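Local coordinates for protein dehydrogenase (Sinorhizobium meliloti, PDB 3UOE) that probably acts as an oxidoreductase of the LDH2/MDH2 (malate/L-lactate dehydrogenase) family, its precise substrate being unassigned, at residues Asn54-Leu64 / Met140-Glu148; Trp94-Val102 / Ala116-Leu124. One frame throughout, in Å; residues are numbered along the deposited sequence.

Contact 1. Residues Asn54-Leu64 / Met140-Glu148; sequences NLLLEAELRGL and MGMLAYYAE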
# COMPACT_ATOMS: atom_id res chain seq x y z
N ASN A 54 4.31 -1.40 26.14
CA ASN A 54 4.30 -2.61 25.32
C ASN A 54 4.65 -2.31 23.86
O ASN A 54 5.38 -3.06 23.22
CB ASN A 54 2.94 -3.32 25.39
CG ASN A 54 2.72 -4.05 26.71
OD1 ASN A 54 3.65 -4.23 27.50
ND2 ASN A 54 1.48 -4.48 26.94
N LEU A 55 4.14 -1.19 23.35
CA LEU A 55 4.50 -0.76 22.00
C LEU A 55 6.01 -0.68 21.77
O LEU A 55 6.52 -1.15 20.76
CB LEU A 55 3.86 0.59 21.66
CG LEU A 55 2.65 0.49 20.73
CD1 LEU A 55 3.07 -0.09 19.37
CD2 LEU A 55 1.53 -0.33 21.36
N LEU A 56 6.70 -0.06 22.72
CA LEU A 56 8.13 0.18 22.60
C LEU A 56 8.92 -1.10 22.87
O LEU A 56 9.89 -1.39 22.19
CB LEU A 56 8.56 1.30 23.56
CG LEU A 56 7.83 2.64 23.38
CD1 LEU A 56 8.45 3.74 24.24
CD2 LEU A 56 7.80 3.10 21.90
N LEU A 57 8.48 -1.87 23.86
CA LEU A 57 9.13 -3.15 24.18
C LEU A 57 8.99 -4.17 23.05
O LEU A 57 9.94 -4.91 22.75
CB LEU A 57 8.57 -3.71 25.49
CG LEU A 57 9.40 -3.44 26.74
CD1 LEU A 57 10.56 -4.42 26.81
CD2 LEU A 57 9.91 -2.00 26.80
N GLU A 58 7.82 -4.21 22.42
CA GLU A 58 7.61 -5.11 21.29
C GLU A 58 8.53 -4.73 20.14
O GLU A 58 9.09 -5.60 19.48
CB GLU A 58 6.15 -5.11 20.84
CG GLU A 58 5.18 -5.85 21.78
CD GLU A 58 5.49 -7.34 21.93
OE1 GLU A 58 5.99 -7.97 20.97
OE2 GLU A 58 5.24 -7.89 23.01
N ALA A 59 8.69 -3.43 19.90
CA ALA A 59 9.64 -2.96 18.91
C ALA A 59 11.06 -3.46 19.22
O ALA A 59 11.71 -4.07 18.37
CB ALA A 59 9.62 -1.43 18.82
N GLU A 60 11.52 -3.20 20.45
CA GLU A 60 12.82 -3.69 20.92
C GLU A 60 12.95 -5.21 20.72
O GLU A 60 13.89 -5.67 20.10
CB GLU A 60 13.02 -3.37 22.40
CG GLU A 60 13.06 -1.90 22.74
CD GLU A 60 14.32 -1.22 22.24
OE1 GLU A 60 15.19 -1.89 21.65
OE2 GLU A 60 14.45 0.01 22.44
N LEU A 61 11.97 -5.96 21.22
CA LEU A 61 12.01 -7.43 21.15
C LEU A 61 12.08 -7.94 19.71
O LEU A 61 12.67 -8.99 19.44
CB LEU A 61 10.81 -8.05 21.86
CG LEU A 61 10.68 -7.93 23.38
CD1 LEU A 61 9.27 -8.30 23.83
CD2 LEU A 61 11.73 -8.78 24.12
N ARG A 62 11.47 -7.20 18.79
CA ARG A 62 11.38 -7.64 17.40
C ARG A 62 12.52 -7.14 16.51
O ARG A 62 12.51 -7.34 15.30
CB ARG A 62 10.03 -7.24 16.80
CG ARG A 62 8.85 -7.93 17.46
CD ARG A 62 7.53 -7.34 17.03
NE ARG A 62 6.47 -8.31 17.25
CZ ARG A 62 5.41 -8.10 18.02
NH1 ARG A 62 5.26 -6.94 18.64
NH2 ARG A 62 4.50 -9.05 18.17
N GLY A 63 13.50 -6.48 17.12
CA GLY A 63 14.64 -5.98 16.37
C GLY A 63 14.37 -4.67 15.64
O GLY A 63 14.99 -4.39 14.62
N LEU A 64 13.44 -3.87 16.17
CA LEU A 64 13.17 -2.55 15.62
C LEU A 64 13.40 -1.46 16.67
O LEU A 64 12.47 -0.78 17.10
CB LEU A 64 11.75 -2.48 15.08
CG LEU A 64 11.38 -1.29 14.20
CD1 LEU A 64 11.91 -1.46 12.78
CD2 LEU A 64 9.87 -1.11 14.19
N MSE A 140 2.78 6.87 16.87
CA MSE A 140 2.12 5.57 16.96
C MSE A 140 3.09 4.43 17.27
O MSE A 140 2.67 3.32 17.62
CB MSE A 140 1.42 5.26 15.64
CG MSE A 140 0.22 6.12 15.40
SE MSE A 140 -1.12 5.72 16.76
CE MSE A 140 -2.04 7.46 16.77
N GLY A 141 4.38 4.69 17.11
CA GLY A 141 5.35 3.63 17.21
C GLY A 141 5.18 2.63 16.08
O GLY A 141 4.82 3.01 14.96
N MSE A 142 5.42 1.36 16.38
CA MSE A 142 5.49 0.32 15.36
C MSE A 142 4.11 -0.14 14.92
O MSE A 142 3.38 -0.74 15.70
CB MSE A 142 6.26 -0.88 15.91
CG MSE A 142 6.21 -2.13 15.03
SE MSE A 142 7.13 -3.66 15.87
CE MSE A 142 5.83 -4.10 17.26
N LEU A 143 3.76 0.12 13.66
CA LEU A 143 2.40 -0.15 13.20
C LEU A 143 2.03 -1.64 13.17
O LEU A 143 0.85 -1.99 13.19
CB LEU A 143 2.14 0.50 11.84
CG LEU A 143 2.35 2.02 11.75
CD1 LEU A 143 1.74 2.58 10.46
CD2 LEU A 143 1.76 2.72 12.97
N ALA A 144 3.03 -2.52 13.13
CA ALA A 144 2.78 -3.96 13.12
C ALA A 144 1.95 -4.37 14.34
O ALA A 144 1.16 -5.31 14.28
CB ALA A 144 4.11 -4.75 13.06
N TYR A 145 2.14 -3.65 15.44
CA TYR A 145 1.45 -3.95 16.69
C TYR A 145 -0.07 -3.94 16.47
O TYR A 145 -0.77 -4.85 16.92
CB TYR A 145 1.84 -2.93 17.77
CG TYR A 145 1.31 -3.26 19.16
CD1 TYR A 145 0.01 -2.94 19.53
CD2 TYR A 145 2.12 -3.91 20.09
CE1 TYR A 145 -0.48 -3.25 20.79
CE2 TYR A 145 1.64 -4.23 21.35
CZ TYR A 145 0.34 -3.90 21.70
OH TYR A 145 -0.13 -4.21 22.95
N TYR A 146 -0.55 -2.91 15.78
CA TYR A 146 -1.98 -2.74 15.52
C TYR A 146 -2.45 -3.72 14.45
O TYR A 146 -3.48 -4.37 14.62
CB TYR A 146 -2.28 -1.29 15.12
CG TYR A 146 -1.58 -0.29 16.02
CD1 TYR A 146 -1.97 -0.12 17.35
CD2 TYR A 146 -0.51 0.46 15.55
CE1 TYR A 146 -1.32 0.79 18.19
CE2 TYR A 146 0.15 1.37 16.37
CZ TYR A 146 -0.26 1.53 17.69
OH TYR A 146 0.40 2.44 18.49
N ALA A 147 -1.70 -3.83 13.35
CA ALA A 147 -2.02 -4.81 12.31
C ALA A 147 -2.16 -6.21 12.89
O ALA A 147 -3.06 -6.97 12.53
CB ALA A 147 -0.96 -4.79 11.19
N GLU A 148 -1.26 -6.55 13.80
CA GLU A 148 -1.26 -7.87 14.41
C GLU A 148 -2.47 -8.05 15.31
O GLU A 148 -3.07 -9.12 15.33
CB GLU A 148 0.02 -8.09 15.21
CG GLU A 148 0.16 -9.49 15.79
CD GLU A 148 1.47 -9.68 16.52
OE1 GLU A 148 1.62 -9.12 17.63
OE2 GLU A 148 2.35 -10.37 15.98
O HOH W 1 6.88 0.95 18.86
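L55 presses a methyl onto the ring of Y145: CD2 stands 3.5 Å from the ring centroid and only 8° off its normal, a CH-pi contact over the centre of one face. Its other methyl, CD1, lies 3.5 Å from Y145 CB, while E58 CG meets the same ring in plane at its edge. The selenomethionine M142 reaches across to the last turn of helix 46-61. With CG anti to the backbone N (chi1 171°) and the chain bent at chi3, its SE comes over A59 and its CE beside the R62 side chain. R62 then joins two acids: NH1 pairs with E58 OE1 at 2.7 Å, and NH2 with E148 OE1 at 2.9 Å, that carboxylate turned 62° from the guanidinium plane. Further out, Y146 OH donates to M140 O at 2.6 Å, on a lone pair in the carbonyl plane, and so fastens the loop ahead of helix 144-152. One water bridges L55 O and M142 N. A Schellman motif, with G63 as C-prime, ends helix 46-61 and sets R62 at its close. R333 forms a salt bridge with E58 OE2. Such a network probably lets two nearby carboxylates stay ionised in a largely buried interface.

Contact 2. Residues Trp94-Val102 / Ala116-Leu124; sequences WRRASFLSV and AMRVTRRIL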
# COMPACT_ATOMS: atom_id res chain seq x y z
N TRP A 94 -18.81 9.49 14.46
CA TRP A 94 -19.19 8.81 13.23
C TRP A 94 -19.70 9.82 12.22
O TRP A 94 -20.80 10.34 12.36
CB TRP A 94 -20.23 7.72 13.50
CG TRP A 94 -19.66 6.58 14.29
CD1 TRP A 94 -19.79 6.35 15.63
CD2 TRP A 94 -18.82 5.53 13.78
NE1 TRP A 94 -19.10 5.21 15.98
CE2 TRP A 94 -18.50 4.69 14.87
CE3 TRP A 94 -18.32 5.21 12.51
CZ2 TRP A 94 -17.69 3.56 14.73
CZ3 TRP A 94 -17.52 4.08 12.37
CH2 TRP A 94 -17.21 3.27 13.48
N ARG A 95 -18.89 10.10 11.21
CA ARG A 95 -19.25 11.09 10.21
C ARG A 95 -20.22 10.45 9.21
O ARG A 95 -21.14 11.10 8.72
CB ARG A 95 -18.00 11.63 9.53
CG ARG A 95 -17.20 12.58 10.42
CD ARG A 95 -17.56 14.04 10.15
NE ARG A 95 -17.46 14.35 8.72
CZ ARG A 95 -17.07 15.53 8.22
NH1 ARG A 95 -16.72 16.53 9.02
NH2 ARG A 95 -17.02 15.69 6.90
N ARG A 96 -19.99 9.17 8.94
CA ARG A 96 -20.89 8.36 8.13
C ARG A 96 -20.97 7.01 8.80
O ARG A 96 -20.26 6.76 9.76
CB ARG A 96 -20.34 8.18 6.72
CG ARG A 96 -19.94 9.45 6.05
CD ARG A 96 -21.14 10.23 5.56
NE ARG A 96 -20.75 10.97 4.36
CZ ARG A 96 -20.48 12.27 4.33
NH1 ARG A 96 -20.59 13.01 5.42
NH2 ARG A 96 -20.11 12.83 3.18
N ALA A 97 -21.80 6.12 8.27
CA ALA A 97 -21.98 4.80 8.86
C ALA A 97 -20.67 4.04 9.04
O ALA A 97 -20.51 3.28 10.00
CB ALA A 97 -22.98 3.97 8.03
N SER A 98 -19.71 4.24 8.13
CA SER A 98 -18.48 3.45 8.17
C SER A 98 -17.23 4.29 8.42
O SER A 98 -16.11 3.79 8.29
CB SER A 98 -18.30 2.64 6.88
OG SER A 98 -19.36 1.72 6.71
N PHE A 99 -17.43 5.55 8.78
CA PHE A 99 -16.31 6.48 8.84
C PHE A 99 -16.23 7.17 10.19
O PHE A 99 -17.07 8.01 10.52
CB PHE A 99 -16.42 7.52 7.72
CG PHE A 99 -15.15 8.31 7.49
CD1 PHE A 99 -14.67 9.19 8.46
CD2 PHE A 99 -14.43 8.18 6.30
CE1 PHE A 99 -13.51 9.92 8.26
CE2 PHE A 99 -13.27 8.91 6.09
CZ PHE A 99 -12.81 9.78 7.07
N LEU A 100 -15.20 6.82 10.96
CA LEU A 100 -14.98 7.40 12.28
C LEU A 100 -13.90 8.47 12.20
O LEU A 100 -12.76 8.19 11.85
CB LEU A 100 -14.53 6.32 13.27
CG LEU A 100 -14.94 6.31 14.74
CD1 LEU A 100 -13.71 6.01 15.61
CD2 LEU A 100 -15.62 7.57 15.21
N SER A 101 -14.28 9.70 12.53
CA SER A 101 -13.33 10.80 12.64
C SER A 101 -12.88 10.96 14.08
O SER A 101 -13.70 11.15 14.98
CB SER A 101 -13.98 12.09 12.16
OG SER A 101 -13.09 13.17 12.30
N VAL A 102 -11.57 10.88 14.32
CA VAL A 102 -11.06 10.92 15.68
C VAL A 102 -10.17 12.13 15.90
O VAL A 102 -9.19 12.34 15.19
CB VAL A 102 -10.25 9.63 16.06
CG1 VAL A 102 -9.78 9.69 17.51
CG2 VAL A 102 -11.08 8.39 15.84
N ALA A 116 -9.76 3.58 19.11
CA ALA A 116 -10.37 3.70 17.79
C ALA A 116 -10.68 2.33 17.22
O ALA A 116 -11.71 2.12 16.58
CB ALA A 116 -9.44 4.46 16.86
N MSE A 117 -9.77 1.38 17.44
CA MSE A 117 -9.97 0.02 16.97
C MSE A 117 -11.16 -0.63 17.67
O MSE A 117 -11.99 -1.28 17.03
CB MSE A 117 -8.71 -0.83 17.15
CG MSE A 117 -8.87 -2.23 16.58
SE MSE A 117 -7.25 -3.34 16.59
CE MSE A 117 -5.95 -2.02 15.95
N ARG A 118 -11.26 -0.44 18.98
CA ARG A 118 -12.37 -1.01 19.73
C ARG A 118 -13.70 -0.48 19.22
O ARG A 118 -14.65 -1.24 19.01
CB ARG A 118 -12.22 -0.70 21.22
CG ARG A 118 -13.50 -0.93 22.03
CD ARG A 118 -13.36 -0.42 23.48
NE ARG A 118 -13.36 1.04 23.57
CZ ARG A 118 -14.47 1.78 23.60
NH1 ARG A 118 -15.66 1.20 23.53
NH2 ARG A 118 -14.39 3.11 23.69
N VAL A 119 -13.76 0.83 19.00
CA VAL A 119 -14.97 1.48 18.54
C VAL A 119 -15.33 1.09 17.10
O VAL A 119 -16.48 0.79 16.79
CB VAL A 119 -14.84 3.02 18.66
CG1 VAL A 119 -16.01 3.72 17.95
CG2 VAL A 119 -14.74 3.44 20.13
N THR A 120 -14.35 1.08 16.22
CA THR A 120 -14.65 0.75 14.83
C THR A 120 -15.02 -0.72 14.68
O THR A 120 -15.89 -1.05 13.88
CB THR A 120 -13.50 1.11 13.87
OG1 THR A 120 -12.31 0.42 14.25
CG2 THR A 120 -13.25 2.60 13.90
N ARG A 121 -14.39 -1.59 15.46
CA ARG A 121 -14.68 -3.02 15.39
C ARG A 121 -16.15 -3.35 15.67
O ARG A 121 -16.72 -4.27 15.07
CB ARG A 121 -13.77 -3.80 16.35
CG ARG A 121 -13.91 -5.30 16.20
CD ARG A 121 -13.08 -6.08 17.21
NE ARG A 121 -13.36 -7.51 17.11
CZ ARG A 121 -12.94 -8.42 17.98
NH1 ARG A 121 -12.20 -8.05 19.03
NH2 ARG A 121 -13.25 -9.70 17.82
N ARG A 122 -16.77 -2.60 16.58
CA ARG A 122 -18.17 -2.80 16.94
C ARG A 122 -19.10 -2.69 15.73
O ARG A 122 -20.09 -3.41 15.62
CB ARG A 122 -18.57 -1.78 18.01
CG ARG A 122 -17.98 -2.08 19.38
CD ARG A 122 -17.62 -0.80 20.14
NE ARG A 122 -18.77 -0.17 20.79
CZ ARG A 122 -18.74 1.00 21.42
NH1 ARG A 122 -17.60 1.69 21.48
NH2 ARG A 122 -19.84 1.50 21.98
N ILE A 123 -18.76 -1.78 14.82
CA ILE A 123 -19.57 -1.44 13.66
C ILE A 123 -19.44 -2.47 12.52
O ILE A 123 -20.36 -2.62 11.70
CB ILE A 123 -19.18 -0.00 13.19
CG1 ILE A 123 -20.22 1.01 13.67
CG2 ILE A 123 -18.97 0.09 11.69
CD1 ILE A 123 -20.20 1.24 15.15
N LEU A 124 -18.32 -3.18 12.49
CA LEU A 124 -17.99 -4.12 11.42
C LEU A 124 -19.04 -5.21 11.16
O LEU A 124 -19.24 -5.63 10.02
CB LEU A 124 -16.64 -4.78 11.69
CG LEU A 124 -15.36 -4.05 11.30
CD1 LEU A 124 -14.18 -5.02 11.43
CD2 LEU A 124 -15.46 -3.53 9.87
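W94, L100 and V102 face helix 109-127 from two adjacent strands, which a type I turn from R96 to F99 joins; R95 and R96 both lie opposite F99 in a classic beta bulge. Strand segment 99-102 and helix segment 116-124 run nearly antiparallel, at 164°, with axes 9.7 Å apart, and the backbones come nearest where L100 passes T120, their CA atoms 7.1 Å apart. The indole of W94 is the broad surface of the contact. I123 CG1 covers one face, 4.0 Å from the centroid of the six-membered ring and offset toward the rim in a CH-pi contact, while L100 CG lies over the opposite face. At the far end of the ring, W94 CZ2 touches I123 CD1 at 3.4 Å and V119 CG1 at 3.6 Å. L100 CD1 extends the apolar layer to T120 CG2 at 3.8 Å. T120 can offer that methyl because its hydroxyl turns back (chi1 59°) to donate to A116 O at 2.9 Å; the T120 amide reaches the same oxygen from the other face of the carbonyl plane. Strand 99-105 and helix 109-127 begin a beta-alpha-beta unit completed by strand 129-137, to which L100 and V102 are joined by backbone hydrogen bonds. T120 also touches L290 of strand 285-291, while at the R96-F99 turn S98 OG hydrogen-bonds to S98 OG of the second subunit.

Overall arrangement
The two contacts illustrate how burial and chemistry vary within one fold. Contact 1 lies about 7 Å from the centre of the chain and contact 2 about 21 Å, measured between centres; the first is a buried interface and the second is partly buried, with its turn at the dimer interface. Contact 1 joins the end of helix 46-61 to helix 144-152 and the loop leading into it, adding ion pairs and a bridging water to its apolar core. Contact 2 joins helix 109-127 to strand 99-105 of its own beta-alpha-beta unit and to the adjoining edge strand 91-96 by apolar and CH-pi packing. Helix 109-127 serves both: P110 and M113 touch contact 1, and M117 CE packs 3.7 Å from Y146 O.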